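Local coordinates for protein KLLA0E03807p (PDB 3SQI) that probably binds centromeric DNA through this N-terminal part of Ndc10, a platform for inner kinetochore assembly in budding yeast, at residues Gln320-Phe326 / Leu341-Thr347; Asn172-Gly176 / Leu315-Pro319; Tyr207-Val213 / Ile361-Leu367. All blocks are in the same frame, centred on the assembly; numbering follows the deposited sequence.

Follow the chain from the N terminus: Asn-172-Gly-176 starts the second strand of a small antiparallel sheet, and Tyr-207-Val-213 ends helix 198-210. Leu-315-Pro-319 then returns to the sheet and closes interaction 2 across 138 residues. The next residues, Gln-320-Phe-326, open interaction 1, which closes after only 14 more on helix 332-355, so 2 and 1 run in series. Ile-361-Leu-367 finally closes interaction 3; its loop crosses that of interaction 2 and encloses interaction 1 entirely. Interaction 1 touches both others: Ser-343 OG lies 3.0 Å from Pro-319 O, a probable hydrogen bond, and Phe-326 CZ lies 3.6 Å from Tyr-207 N.

Interaction 1: Gln320-Phe326 / Leu341-Thr347; sequences QVHVHLF and LNSVLVT
Build helix 332-355 first, then lay the irregular loop Gln-320-Phe-326 over it, with the CA atoms of Val-321 and Ser-343 5.9 Å apart and those of Phe-326 and Asn-342 6.0 Å apart. The loop is largely extended but kinks at His-322 (phi/psi -98/3) and Leu-325 (-84/-35). Asn-342, chi1 t, sends its amide straight into the backbone: ND2 donates to Val-323 O at 3.0 Å, and OD1 accepts from Leu-325 N at 3.2 Å. Ser-343 OG is satisfied by Pro-319 O, just ahead of the loop. Apolar contacts flank the amide: Val-321 CG1 to Val-346 CG1 at 3.6 Å, Leu-325 CD1 to Leu-345 CD2 at 3.5 Å, and Phe-326 CE2 to Leu-345 CD2 at 3.8 Å. Leu-345 also packs on helix 198-210. One buried carboxamide thus satisfies a loop carbonyl and a loop amide two residues apart, a side-chain-to-backbone pairing that supplies polar partners inside a largely apolar interface.

Interaction 2: Asn172-Gly176 / Leu315-Pro319; sequences NGKCG and LQPCP
This is a crossing of an extended loop over the start of a beta strand, at the hairpin that joins strands 165-169 and 174-179. The hairpin carries a G1 beta bulge, in which Gly-173 and Lys-174 both face Asp-169. Gly-173 takes phi/psi 66/58, a positive phi that suits glycine, and a CB there would also come tight against the Pro-317 ring; Lys-174 and Cys-175 then go straight into beta geometry. Residues Leu-315 to Pro-319 are extended throughout, and the run from Leu-315 to Cys-318 lies at 79° to that from Gly-173 to Cys-175. The nearest CA atoms are those of Gly-173 and Pro-317, 3.8 Å apart, and Cys-175 CA sits 5.6 Å from Cys-318 CA.

The two backbones pack without joining as strands: Gly-173 O is 3.2 Å from Pro-317 N, which has no hydrogen to give, and Cys-175 N is 3.4 Å from Gln-316 O at a poor angle. At one end, Lys-174 CG rests 3.7 Å from Leu-315 CD1, while the lysine's NZ is held by a salt bridge to Asp-304 and by Asp-295 O. At the other, Cys-175 and Cys-318 both pack on Leu-340 of helix 332-355. Cys-175, chi1 p, puts SG 3.2 Å from Gln-316 O; its CB is 3.9 Å from Cys-318 CB, yet Cys-175 SG and Cys-318 SG stay 4.7 Å apart, too far for a disulphide.

Interaction 3: Tyr207-Val213 / Ile361-Leu367; sequences YLRFHGV and IFLDPSL
Near the end of helix 198-210, Tyr-207 and Leu-208 meet the end of a 3-10 segment, Ile-361-Leu-363, and the bend that follows it. CA atoms approach to 6.9 Å at Leu-208 and Ile-361, and to 5.2 Å at Val-213 and Asp-364. Ile-361 is one bump: its CG1 settles into the hollow between Tyr-207 (CD2 at 3.8 Å) and Leu-208 (CD2 at 4.3 Å); Leu-349 also packs on it. Leu-367 approaches from the same side of the Tyr-207 ring plane, its CD2 4.0 Å from Tyr-207 CZ. Val-213 CG1 sits over the turn, 4.2 Å from Leu-363 CB.

Asp-364 fills the remaining gap. Tyr-207 (chi1 t) reaches across so that its OH donates to Asp-364 OD2 at 2.9 Å, though that hydroxyl is crowded and its place less sure; Asp-364 OD1 takes Lys-214 N. His-211 NE2 lies 2.5 Å from Asp-364 OD2 at an angle too poor for a hydrogen bond; Ser-366 OG bonds that OD2 weakly (3.3 Å). The buried patch belongs to a glycine helix termination: Gly-212, phi 75°, donates N to Tyr-207 O at 3.0 Å and turns the chain into a weakly bonded strand at about 212-213, antiparallel to 217-218.

Interaction 1: Gln320-Phe326 / Leu341-Thr347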
ATOM      1  N   GLN A 320     -13.432  -6.740 -14.137  1.00 90.95           N
ATOM      2  CA  GLN A 320     -14.119  -5.866 -15.086  1.00101.06           C
ATOM      3  C   GLN A 320     -15.591  -5.630 -14.739  1.00 92.47           C
ATOM      4  O   GLN A 320     -16.396  -6.562 -14.701  1.00 92.94           O
ATOM      5  CB  GLN A 320     -13.959  -6.380 -16.522  1.00103.21           C
ATOM      6  CG  GLN A 320     -12.547  -6.227 -17.081  1.00 98.20           C
ATOM      7  CD  GLN A 320     -11.993  -4.814 -16.920  1.00111.96           C
ATOM      8  OE1 GLN A 320     -12.689  -3.903 -16.465  1.00120.07           O
ATOM      9  NE2 GLN A 320     -10.729  -4.631 -17.292  1.00112.33           N
ATOM     10  N   VAL A 321     -15.926  -4.368 -14.483  1.00 77.30           N
ATOM     11  CA  VAL A 321     -17.289  -3.967 -14.154  1.00 84.34           C
ATOM     12  C   VAL A 321     -17.952  -3.235 -15.317  1.00 98.14           C
ATOM     13  O   VAL A 321     -17.282  -2.543 -16.081  1.00118.74           O
ATOM     14  CB  VAL A 321     -17.301  -3.030 -12.958  1.00 78.58           C
ATOM     15  CG1 VAL A 321     -16.821  -3.768 -11.728  1.00 80.14           C
ATOM     16  CG2 VAL A 321     -16.446  -1.798 -13.258  1.00 71.39           C
ATOM     17  N   HIS A 322     -19.263  -3.388 -15.461  1.00 80.43           N
ATOM     18  CA  HIS A 322     -19.971  -2.700 -16.536  1.00 91.65           C
ATOM     19  C   HIS A 322     -20.664  -1.400 -16.113  1.00 91.04           C
ATOM     20  O   HIS A 322     -21.336  -0.762 -16.925  1.00 97.48           O
ATOM     21  CB  HIS A 322     -20.939  -3.647 -17.252  1.00 97.28           C
ATOM     22  CG  HIS A 322     -20.265  -4.842 -17.843  1.00106.13           C
ATOM     23  ND1 HIS A 322     -19.620  -5.784 -17.073  1.00104.31           N
ATOM     24  CD2 HIS A 322     -20.107  -5.233 -19.129  1.00118.08           C
ATOM     25  CE1 HIS A 322     -19.104  -6.713 -17.858  1.00114.77           C
ATOM     26  NE2 HIS A 322     -19.387  -6.402 -19.110  1.00127.04           N
ATOM     27  N   VAL A 323     -20.499  -1.016 -14.854  1.00 76.07           N
ATOM     28  CA  VAL A 323     -21.121   0.193 -14.326  1.00 84.80           C
ATOM     29  C   VAL A 323     -20.100   1.294 -14.070  1.00 86.32           C
ATOM     30  O   VAL A 323     -19.057   1.052 -13.461  1.00 95.08           O
ATOM     31  CB  VAL A 323     -21.821  -0.102 -12.992  1.00 82.58           C
ATOM     32  CG1 VAL A 323     -22.147   1.189 -12.265  1.00 73.48           C
ATOM     33  CG2 VAL A 323     -23.058  -0.952 -13.225  1.00 76.88           C
ATOM     34  N   HIS A 324     -20.392   2.510 -14.513  1.00 84.79           N
ATOM     35  CA  HIS A 324     -19.438   3.592 -14.304  1.00 94.16           C
ATOM     36  C   HIS A 324     -19.941   4.703 -13.388  1.00 97.20           C
ATOM     37  O   HIS A 324     -20.776   5.519 -13.768  1.00113.57           O
ATOM     38  CB  HIS A 324     -18.990   4.144 -15.653  1.00101.49           C
ATOM     39  CG  HIS A 324     -18.461   3.092 -16.571  1.00112.28           C
ATOM     40  ND1 HIS A 324     -19.280   2.196 -17.221  1.00117.24           N
ATOM     41  CD2 HIS A 324     -17.193   2.759 -16.916  1.00116.61           C
ATOM     42  CE1 HIS A 324     -18.543   1.375 -17.951  1.00120.47           C
ATOM     43  NE2 HIS A 324     -17.273   1.697 -17.778  1.00123.73           N
ATOM     44  N   LEU A 325     -19.404   4.721 -12.174  1.00 93.04           N
ATOM     45  CA  LEU A 325     -19.659   5.791 -11.220  1.00 89.58           C
ATOM     46  C   LEU A 325     -18.730   6.970 -11.481  1.00 91.64           C
ATOM     47  O   LEU A 325     -19.108   8.128 -11.297  1.00 98.09           O
ATOM     48  CB  LEU A 325     -19.503   5.271  -9.791  1.00 77.42           C
ATOM     49  CG  LEU A 325     -20.404   4.067  -9.492  1.00 84.03           C
ATOM     50  CD1 LEU A 325     -20.306   3.647  -8.034  1.00 79.20           C
ATOM     51  CD2 LEU A 325     -21.855   4.360  -9.865  1.00 87.19           C
ATOM     52  N   PHE A 326     -17.507   6.660 -11.900  1.00 84.46           N
ATOM     53  CA  PHE A 326     -16.555   7.685 -12.314  1.00 86.57           C
ATOM     54  C   PHE A 326     -16.654   7.984 -13.808  1.00 98.95           C
ATOM     55  O   PHE A 326     -17.149   7.165 -14.579  1.00100.52           O
ATOM     56  CB  PHE A 326     -15.129   7.297 -11.917  1.00 92.21           C
ATOM     57  CG  PHE A 326     -14.861   7.443 -10.450  1.00 91.42           C
ATOM     58  CD1 PHE A 326     -14.670   8.697  -9.893  1.00 92.80           C
ATOM     59  CD2 PHE A 326     -14.820   6.333  -9.623  1.00 79.92           C
ATOM     60  CE1 PHE A 326     -14.436   8.843  -8.537  1.00 80.73           C
ATOM     61  CE2 PHE A 326     -14.594   6.475  -8.267  1.00 76.92           C
ATOM     62  CZ  PHE A 326     -14.402   7.733  -7.724  1.00 72.59           C
ATOM     63  N   LEU A 341     -10.016   2.800  -9.726  1.00 74.41           N
ATOM     64  CA  LEU A 341     -10.893   3.234  -8.652  1.00 71.32           C
ATOM     65  C   LEU A 341     -12.334   2.792  -8.923  1.00 73.08           C
ATOM     66  O   LEU A 341     -13.033   2.305  -8.036  1.00 67.81           O
ATOM     67  CB  LEU A 341     -10.827   4.750  -8.489  1.00 66.10           C
ATOM     68  CG  LEU A 341      -9.572   5.303  -7.832  1.00 64.29           C
ATOM     69  CD1 LEU A 341      -9.786   6.768  -7.422  1.00 62.58           C
ATOM     70  CD2 LEU A 341      -9.246   4.463  -6.618  1.00 60.93           C
ATOM     71  N   ASN A 342     -12.780   2.956 -10.158  1.00 71.66           N
ATOM     72  CA  ASN A 342     -14.132   2.556 -10.503  1.00 74.38           C
ATOM     73  C   ASN A 342     -14.361   1.076 -10.233  1.00 74.37           C
ATOM     74  O   ASN A 342     -15.343   0.709  -9.609  1.00 78.65           O
ATOM     75  CB  ASN A 342     -14.463   2.868 -11.962  1.00 72.55           C
ATOM     76  CG  ASN A 342     -15.902   2.581 -12.286  1.00 87.64           C
ATOM     77  OD1 ASN A 342     -16.800   2.999 -11.557  1.00 93.32           O
ATOM     78  ND2 ASN A 342     -16.139   1.843 -13.366  1.00 94.57           N
ATOM     79  N   SER A 343     -13.452   0.226 -10.702  1.00 77.51           N
ATOM     80  CA  SER A 343     -13.610  -1.214 -10.513  1.00 70.01           C
ATOM     81  C   SER A 343     -13.602  -1.620  -9.035  1.00 83.45           C
ATOM     82  O   SER A 343     -14.421  -2.435  -8.613  1.00 77.97           O
ATOM     83  CB  SER A 343     -12.561  -1.990 -11.300  1.00 66.96           C
ATOM     84  OG  SER A 343     -12.875  -1.980 -12.680  1.00 85.58           O
ATOM     85  N   VAL A 344     -12.697  -1.057  -8.239  1.00 92.69           N
ATOM     86  CA  VAL A 344     -12.701  -1.409  -6.821  1.00 83.17           C
ATOM     87  C   VAL A 344     -14.005  -0.960  -6.168  1.00 74.93           C
ATOM     88  O   VAL A 344     -14.679  -1.739  -5.475  1.00 82.27           O
ATOM     89  CB  VAL A 344     -11.521  -0.804  -6.048  1.00 71.92           C
ATOM     90  CG1 VAL A 344     -11.456  -1.414  -4.656  1.00 70.78           C
ATOM     91  CG2 VAL A 344     -10.228  -1.059  -6.785  1.00 69.07           C
ATOM     92  N   LEU A 345     -14.359   0.298  -6.409  1.00 70.08           N
ATOM     93  CA  LEU A 345     -15.546   0.898  -5.813  1.00 70.15           C
ATOM     94  C   LEU A 345     -16.757   0.047  -6.129  1.00 74.83           C
ATOM     95  O   LEU A 345     -17.451  -0.421  -5.231  1.00 82.64           O
ATOM     96  CB  LEU A 345     -15.763   2.305  -6.367  1.00 54.76           C
ATOM     97  CG  LEU A 345     -16.810   3.170  -5.670  1.00 72.40           C
ATOM     98  CD1 LEU A 345     -16.270   3.708  -4.340  1.00 63.38           C
ATOM     99  CD2 LEU A 345     -17.246   4.323  -6.576  1.00 65.23           C
ATOM    100  N   VAL A 346     -16.977  -0.162  -7.423  1.00 71.78           N
ATOM    101  CA  VAL A 346     -18.158  -0.836  -7.945  1.00 72.89           C
ATOM    102  C   VAL A 346     -18.169  -2.302  -7.555  1.00 82.87           C
ATOM    103  O   VAL A 346     -19.225  -2.932  -7.487  1.00 90.66           O
ATOM    104  CB  VAL A 346     -18.221  -0.722  -9.489  1.00 71.73           C
ATOM    105  CG1 VAL A 346     -19.264  -1.663 -10.064  1.00 71.86           C
ATOM    106  CG2 VAL A 346     -18.505   0.714  -9.909  1.00 73.47           C
ATOM    107  N   THR A 347     -16.986  -2.846  -7.295  1.00 81.92           N
ATOM    108  CA  THR A 347     -16.887  -4.247  -6.924  1.00 81.38           C
ATOM    109  C   THR A 347     -17.343  -4.433  -5.491  1.00 87.71           C
ATOM    110  O   THR A 347     -18.056  -5.389  -5.176  1.00 89.38           O
ATOM    111  CB  THR A 347     -15.449  -4.776  -7.054  1.00 78.57           C
ATOM    112  OG1 THR A 347     -14.994  -4.619  -8.405  1.00 91.28           O
ATOM    113  CG2 THR A 347     -15.394  -6.247  -6.675  1.00 78.48           C
TER

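Interaction 2: Asn172-Gly176 / Leu315-Pro319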
ATOM      1  N   ASN A 172      -0.068 -10.973 -16.354  1.00106.52           N
ATOM      2  CA  ASN A 172       0.342 -11.551 -15.071  1.00110.51           C
ATOM      3  C   ASN A 172      -0.689 -11.395 -13.945  1.00120.28           C
ATOM      4  O   ASN A 172      -0.451 -11.822 -12.813  1.00116.55           O
ATOM      5  CB  ASN A 172       1.683 -10.968 -14.610  1.00 99.72           C
ATOM      6  CG  ASN A 172       2.727 -10.958 -15.710  1.00 99.54           C
ATOM      7  OD1 ASN A 172       3.248 -12.007 -16.108  1.00 97.82           O
ATOM      8  ND2 ASN A 172       3.050  -9.766 -16.197  1.00 92.45           N
ATOM      9  N   GLY A 173      -1.825 -10.773 -14.250  1.00119.90           N
ATOM     10  CA  GLY A 173      -2.873 -10.600 -13.262  1.00 99.99           C
ATOM     11  C   GLY A 173      -2.489  -9.684 -12.115  1.00 89.73           C
ATOM     12  O   GLY A 173      -2.498 -10.096 -10.960  1.00 89.09           O
ATOM     13  N   LYS A 174      -2.128  -8.445 -12.428  1.00 88.33           N
ATOM     14  CA  LYS A 174      -1.780  -7.473 -11.392  1.00 70.29           C
ATOM     15  C   LYS A 174      -2.511  -6.150 -11.596  1.00 66.17           C
ATOM     16  O   LYS A 174      -2.777  -5.747 -12.728  1.00 88.60           O
ATOM     17  CB  LYS A 174      -0.271  -7.226 -11.387  1.00 73.04           C
ATOM     18  CG  LYS A 174       0.544  -8.475 -11.143  1.00 91.29           C
ATOM     19  CD  LYS A 174       1.860  -8.462 -11.907  1.00 97.01           C
ATOM     20  CE  LYS A 174       2.697  -7.233 -11.586  1.00 84.42           C
ATOM     21  NZ  LYS A 174       4.156  -7.531 -11.735  1.00 87.22           N
ATOM     22  N   CYS A 175      -2.837  -5.478 -10.496  1.00 61.96           N
ATOM     23  CA  CYS A 175      -3.386  -4.127 -10.563  1.00 64.20           C
ATOM     24  C   CYS A 175      -3.021  -3.339  -9.326  1.00 68.54           C
ATOM     25  O   CYS A 175      -2.927  -3.903  -8.237  1.00 86.41           O
ATOM     26  CB  CYS A 175      -4.905  -4.151 -10.722  1.00 69.45           C
ATOM     27  SG  CYS A 175      -5.832  -4.810  -9.318  1.00 87.91           S
ATOM     28  N   GLY A 176      -2.817  -2.036  -9.487  1.00 52.35           N
ATOM     29  CA  GLY A 176      -2.527  -1.193  -8.341  1.00 43.81           C
ATOM     30  C   GLY A 176      -2.159   0.231  -8.693  1.00 66.73           C
ATOM     31  O   GLY A 176      -2.224   0.626  -9.850  1.00 85.79           O
ATOM     32  N   LEU A 315      -1.625 -10.740  -5.153  1.00 90.45           N
ATOM     33  CA  LEU A 315      -1.807  -9.902  -6.334  1.00 83.62           C
ATOM     34  C   LEU A 315      -2.873 -10.468  -7.261  1.00 85.28           C
ATOM     35  O   LEU A 315      -2.829 -11.641  -7.635  1.00 89.56           O
ATOM     36  CB  LEU A 315      -0.494  -9.752  -7.099  1.00 87.18           C
ATOM     37  CG  LEU A 315       0.430  -8.659  -6.577  1.00 81.64           C
ATOM     38  CD1 LEU A 315       1.549  -8.425  -7.568  1.00 73.42           C
ATOM     39  CD2 LEU A 315      -0.367  -7.388  -6.357  1.00 83.09           C
ATOM     40  N   GLN A 316      -3.826  -9.627  -7.642  1.00 89.18           N
ATOM     41  CA  GLN A 316      -4.925 -10.080  -8.477  1.00 90.75           C
ATOM     42  C   GLN A 316      -5.197  -9.124  -9.621  1.00 85.68           C
ATOM     43  O   GLN A 316      -4.981  -7.917  -9.501  1.00 82.07           O
ATOM     44  CB  GLN A 316      -6.184 -10.270  -7.639  1.00102.44           C
ATOM     45  CG  GLN A 316      -6.140 -11.510  -6.778  1.00121.72           C
ATOM     46  CD  GLN A 316      -6.915 -11.342  -5.492  1.00143.48           C
ATOM     47  OE1 GLN A 316      -6.496 -10.612  -4.591  1.00151.95           O
ATOM     48  NE2 GLN A 316      -8.057 -12.015  -5.398  1.00147.98           N
ATOM     49  N   PRO A 317      -5.671  -9.672 -10.745  1.00 80.56           N
ATOM     50  CA  PRO A 317      -6.037  -8.887 -11.924  1.00 87.73           C
ATOM     51  C   PRO A 317      -7.241  -8.013 -11.622  1.00 95.47           C
ATOM     52  O   PRO A 317      -8.063  -8.359 -10.767  1.00 87.91           O
ATOM     53  CB  PRO A 317      -6.407  -9.954 -12.960  1.00 81.67           C
ATOM     54  CG  PRO A 317      -6.794 -11.145 -12.155  1.00 87.49           C
ATOM     55  CD  PRO A 317      -5.920 -11.111 -10.934  1.00 82.81           C
ATOM     56  N   CYS A 318      -7.334  -6.887 -12.319  1.00109.15           N
ATOM     57  CA  CYS A 318      -8.434  -5.947 -12.135  1.00105.75           C
ATOM     58  C   CYS A 318      -9.753  -6.516 -12.662  1.00101.34           C
ATOM     59  O   CYS A 318      -9.869  -6.829 -13.849  1.00106.11           O
ATOM     60  CB  CYS A 318      -8.111  -4.637 -12.849  1.00101.36           C
ATOM     61  SG  CYS A 318      -9.077  -3.239 -12.296  1.00101.36           S
ATOM     62  N   PRO A 319     -10.752  -6.658 -11.776  1.00 89.47           N
ATOM     63  CA  PRO A 319     -12.074  -7.181 -12.148  1.00 92.64           C
ATOM     64  C   PRO A 319     -12.838  -6.221 -13.070  1.00 83.95           C
ATOM     65  O   PRO A 319     -12.887  -5.020 -12.812  1.00 89.95           O
ATOM     66  CB  PRO A 319     -12.786  -7.310 -10.797  1.00 84.87           C
ATOM     67  CG  PRO A 319     -12.144  -6.258  -9.949  1.00 81.27           C
ATOM     68  CD  PRO A 319     -10.698  -6.236 -10.366  1.00 76.17           C
TER

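Interaction 3: Tyr207-Val213 / Ile361-Leu367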
ATOM      1  N   TYR A 207     -15.065   9.786  -4.891  1.00 77.95           N
ATOM      2  CA  TYR A 207     -16.406  10.059  -5.378  1.00 78.07           C
ATOM      3  C   TYR A 207     -16.962  11.244  -4.600  1.00 79.24           C
ATOM      4  O   TYR A 207     -17.435  12.217  -5.184  1.00 85.72           O
ATOM      5  CB  TYR A 207     -17.306   8.839  -5.204  1.00 82.91           C
ATOM      6  CG  TYR A 207     -18.669   8.989  -5.843  1.00 96.96           C
ATOM      7  CD1 TYR A 207     -18.836   8.845  -7.215  1.00 98.49           C
ATOM      8  CD2 TYR A 207     -19.791   9.272  -5.073  1.00101.04           C
ATOM      9  CE1 TYR A 207     -20.082   8.980  -7.802  1.00 93.20           C
ATOM     10  CE2 TYR A 207     -21.042   9.406  -5.653  1.00 95.86           C
ATOM     11  CZ  TYR A 207     -21.181   9.257  -7.015  1.00 88.40           C
ATOM     12  OH  TYR A 207     -22.422   9.389  -7.590  1.00109.24           O
ATOM     13  N   LEU A 208     -16.885  11.165  -3.276  1.00 81.04           N
ATOM     14  CA  LEU A 208     -17.358  12.251  -2.426  1.00 76.44           C
ATOM     15  C   LEU A 208     -16.655  13.573  -2.737  1.00 75.39           C
ATOM     16  O   LEU A 208     -17.274  14.635  -2.756  1.00 90.49           O
ATOM     17  CB  LEU A 208     -17.161  11.891  -0.952  1.00 74.10           C
ATOM     18  CG  LEU A 208     -17.929  10.663  -0.458  1.00 76.10           C
ATOM     19  CD1 LEU A 208     -17.797  10.535   1.047  1.00 75.01           C
ATOM     20  CD2 LEU A 208     -19.391  10.756  -0.843  1.00 66.94           C
ATOM     21  N   ARG A 209     -15.354  13.491  -2.978  1.00 73.30           N
ATOM     22  CA  ARG A 209     -14.519  14.666  -3.179  1.00 80.20           C
ATOM     23  C   ARG A 209     -14.859  15.340  -4.496  1.00 81.81           C
ATOM     24  O   ARG A 209     -14.968  16.564  -4.579  1.00 86.82           O
ATOM     25  CB  ARG A 209     -13.043  14.250  -3.172  1.00 82.25           C
ATOM     26  CG  ARG A 209     -12.041  15.369  -3.446  1.00 83.41           C
ATOM     27  CD  ARG A 209     -10.617  14.859  -3.223  1.00 86.63           C
ATOM     28  NE  ARG A 209      -9.587  15.789  -3.683  1.00 89.66           N
ATOM     29  CZ  ARG A 209      -8.293  15.487  -3.762  1.00 80.68           C
ATOM     30  NH1 ARG A 209      -7.868  14.277  -3.414  1.00 67.25           N
ATOM     31  NH2 ARG A 209      -7.424  16.393  -4.196  1.00 77.62           N
ATOM     32  N   PHE A 210     -15.055  14.526  -5.521  1.00 80.74           N
ATOM     33  CA  PHE A 210     -15.155  15.035  -6.879  1.00 87.98           C
ATOM     34  C   PHE A 210     -16.579  15.162  -7.414  1.00 84.36           C
ATOM     35  O   PHE A 210     -17.018  16.257  -7.763  1.00 74.82           O
ATOM     36  CB  PHE A 210     -14.289  14.197  -7.803  1.00 89.12           C
ATOM     37  CG  PHE A 210     -12.834  14.452  -7.627  1.00 89.84           C
ATOM     38  CD1 PHE A 210     -12.299  15.677  -7.984  1.00 91.24           C
ATOM     39  CD2 PHE A 210     -12.001  13.486  -7.093  1.00100.37           C
ATOM     40  CE1 PHE A 210     -10.958  15.934  -7.824  1.00102.21           C
ATOM     41  CE2 PHE A 210     -10.654  13.735  -6.926  1.00106.08           C
ATOM     42  CZ  PHE A 210     -10.130  14.962  -7.294  1.00106.80           C
ATOM     43  N   HIS A 211     -17.281  14.041  -7.513  1.00108.39           N
ATOM     44  CA  HIS A 211     -18.694  14.069  -7.849  1.00115.39           C
ATOM     45  C   HIS A 211     -19.462  14.864  -6.789  1.00109.73           C
ATOM     46  O   HIS A 211     -20.338  15.671  -7.108  1.00113.48           O
ATOM     47  CB  HIS A 211     -19.235  12.641  -7.954  1.00116.57           C
ATOM     48  CG  HIS A 211     -20.707  12.568  -8.218  1.00121.58           C
ATOM     49  ND1 HIS A 211     -21.260  11.663  -9.097  1.00127.61           N
ATOM     50  CD2 HIS A 211     -21.742  13.279  -7.711  1.00124.48           C
ATOM     51  CE1 HIS A 211     -22.571  11.823  -9.126  1.00131.97           C
ATOM     52  NE2 HIS A 211     -22.889  12.797  -8.292  1.00136.39           N
ATOM     53  N   GLY A 212     -19.117  14.641  -5.527  1.00 95.01           N
ATOM     54  CA  GLY A 212     -19.845  15.247  -4.428  1.00 97.23           C
ATOM     55  C   GLY A 212     -21.164  14.531  -4.256  1.00106.76           C
ATOM     56  O   GLY A 212     -21.419  13.533  -4.925  1.00111.74           O
ATOM     57  N   VAL A 213     -22.003  15.023  -3.355  1.00118.72           N
ATOM     58  CA  VAL A 213     -23.356  14.494  -3.236  1.00123.86           C
ATOM     59  C   VAL A 213     -24.376  15.592  -3.510  1.00126.08           C
ATOM     60  O   VAL A 213     -24.435  16.599  -2.802  1.00117.75           O
ATOM     61  CB  VAL A 213     -23.612  13.852  -1.863  1.00116.55           C
ATOM     62  CG1 VAL A 213     -25.016  13.261  -1.808  1.00104.65           C
ATOM     63  CG2 VAL A 213     -22.566  12.781  -1.579  1.00 97.49           C
ATOM     64  N   ILE A 361     -22.508   8.243   0.867  1.00 96.19           N
ATOM     65  CA  ILE A 361     -22.397   7.913  -0.548  1.00112.01           C
ATOM     66  C   ILE A 361     -23.754   7.540  -1.156  1.00102.63           C
ATOM     67  O   ILE A 361     -24.063   7.918  -2.286  1.00109.68           O
ATOM     68  CB  ILE A 361     -21.366   6.781  -0.797  1.00 82.68           C
ATOM     69  CG1 ILE A 361     -20.722   6.939  -2.172  1.00 90.14           C
ATOM     70  CG2 ILE A 361     -22.006   5.403  -0.634  1.00 68.19           C
ATOM     71  CD1 ILE A 361     -19.882   5.758  -2.583  1.00 88.30           C
ATOM     72  N   PHE A 362     -24.567   6.822  -0.387  1.00 88.51           N
ATOM     73  CA  PHE A 362     -25.834   6.305  -0.882  1.00 97.00           C
ATOM     74  C   PHE A 362     -26.899   7.382  -1.002  1.00103.73           C
ATOM     75  O   PHE A 362     -27.993   7.130  -1.504  1.00107.03           O
ATOM     76  CB  PHE A 362     -26.320   5.162   0.007  1.00 93.44           C
ATOM     77  CG  PHE A 362     -25.374   4.004   0.053  1.00 92.00           C
ATOM     78  CD1 PHE A 362     -25.159   3.231  -1.073  1.00 81.90           C
ATOM     79  CD2 PHE A 362     -24.690   3.695   1.213  1.00 93.09           C
ATOM     80  CE1 PHE A 362     -24.285   2.169  -1.043  1.00 90.05           C
ATOM     81  CE2 PHE A 362     -23.814   2.627   1.250  1.00 88.07           C
ATOM     82  CZ  PHE A 362     -23.610   1.867   0.119  1.00 89.08           C
ATOM     83  N   LEU A 363     -26.577   8.582  -0.538  1.00114.45           N
ATOM     84  CA  LEU A 363     -27.540   9.674  -0.560  1.00118.37           C
ATOM     85  C   LEU A 363     -27.593  10.383  -1.909  1.00125.72           C
ATOM     86  O   LEU A 363     -28.453  11.231  -2.134  1.00123.94           O
ATOM     87  CB  LEU A 363     -27.260  10.670   0.566  1.00107.49           C
ATOM     88  CG  LEU A 363     -27.899  10.276   1.898  1.00107.94           C
ATOM     89  CD1 LEU A 363     -27.424   8.893   2.332  1.00107.38           C
ATOM     90  CD2 LEU A 363     -27.615  11.319   2.969  1.00108.71           C
ATOM     91  N   ASP A 364     -26.682  10.034  -2.809  1.00130.72           N
ATOM     92  CA  ASP A 364     -26.696  10.644  -4.131  1.00130.24           C
ATOM     93  C   ASP A 364     -27.856  10.097  -4.960  1.00124.87           C
ATOM     94  O   ASP A 364     -28.138   8.898  -4.937  1.00126.36           O
ATOM     95  CB  ASP A 364     -25.362  10.430  -4.848  1.00125.98           C
ATOM     96  CG  ASP A 364     -24.974  11.613  -5.719  1.00140.87           C
ATOM     97  OD1 ASP A 364     -25.297  12.763  -5.349  1.00143.88           O
ATOM     98  OD2 ASP A 364     -24.347  11.393  -6.775  1.00150.09           O
ATOM     99  N   PRO A 365     -28.546  10.984  -5.685  1.00125.02           N
ATOM    100  CA  PRO A 365     -29.671  10.587  -6.537  1.00128.99           C
ATOM    101  C   PRO A 365     -29.197   9.635  -7.627  1.00127.14           C
ATOM    102  O   PRO A 365     -29.959   8.794  -8.106  1.00130.29           O
ATOM    103  CB  PRO A 365     -30.128  11.911  -7.155  1.00120.17           C
ATOM    104  CG  PRO A 365     -29.598  12.969  -6.238  1.00114.51           C
ATOM    105  CD  PRO A 365     -28.300  12.433  -5.731  1.00121.52           C
ATOM    106  N   SER A 366     -27.935   9.778  -8.012  1.00120.55           N
ATOM    107  CA  SER A 366     -27.323   8.888  -8.986  1.00126.48           C
ATOM    108  C   SER A 366     -27.428   7.440  -8.518  1.00122.09           C
ATOM    109  O   SER A 366     -27.939   6.582  -9.243  1.00106.83           O
ATOM    110  CB  SER A 366     -25.858   9.273  -9.204  1.00135.30           C
ATOM    111  OG  SER A 366     -25.752  10.627  -9.624  1.00139.29           O
ATOM    112  N   LEU A 367     -26.947   7.180  -7.303  1.00114.27           N
ATOM    113  CA  LEU A 367     -27.050   5.856  -6.691  1.00101.73           C
ATOM    114  C   LEU A 367     -28.499   5.445  -6.417  1.00112.75           C
ATOM    115  O   LEU A 367     -28.767   4.300  -6.049  1.00108.14           O
ATOM    116  CB  LEU A 367     -26.251   5.794  -5.387  1.00 87.50           C
ATOM    117  CG  LEU A 367     -24.766   5.410  -5.447  1.00 88.91           C
ATOM    118  CD1 LEU A 367     -24.565   4.126  -6.249  1.00 86.06           C
ATOM    119  CD2 LEU A 367     -23.910   6.544  -6.007  1.00 88.88           C
TER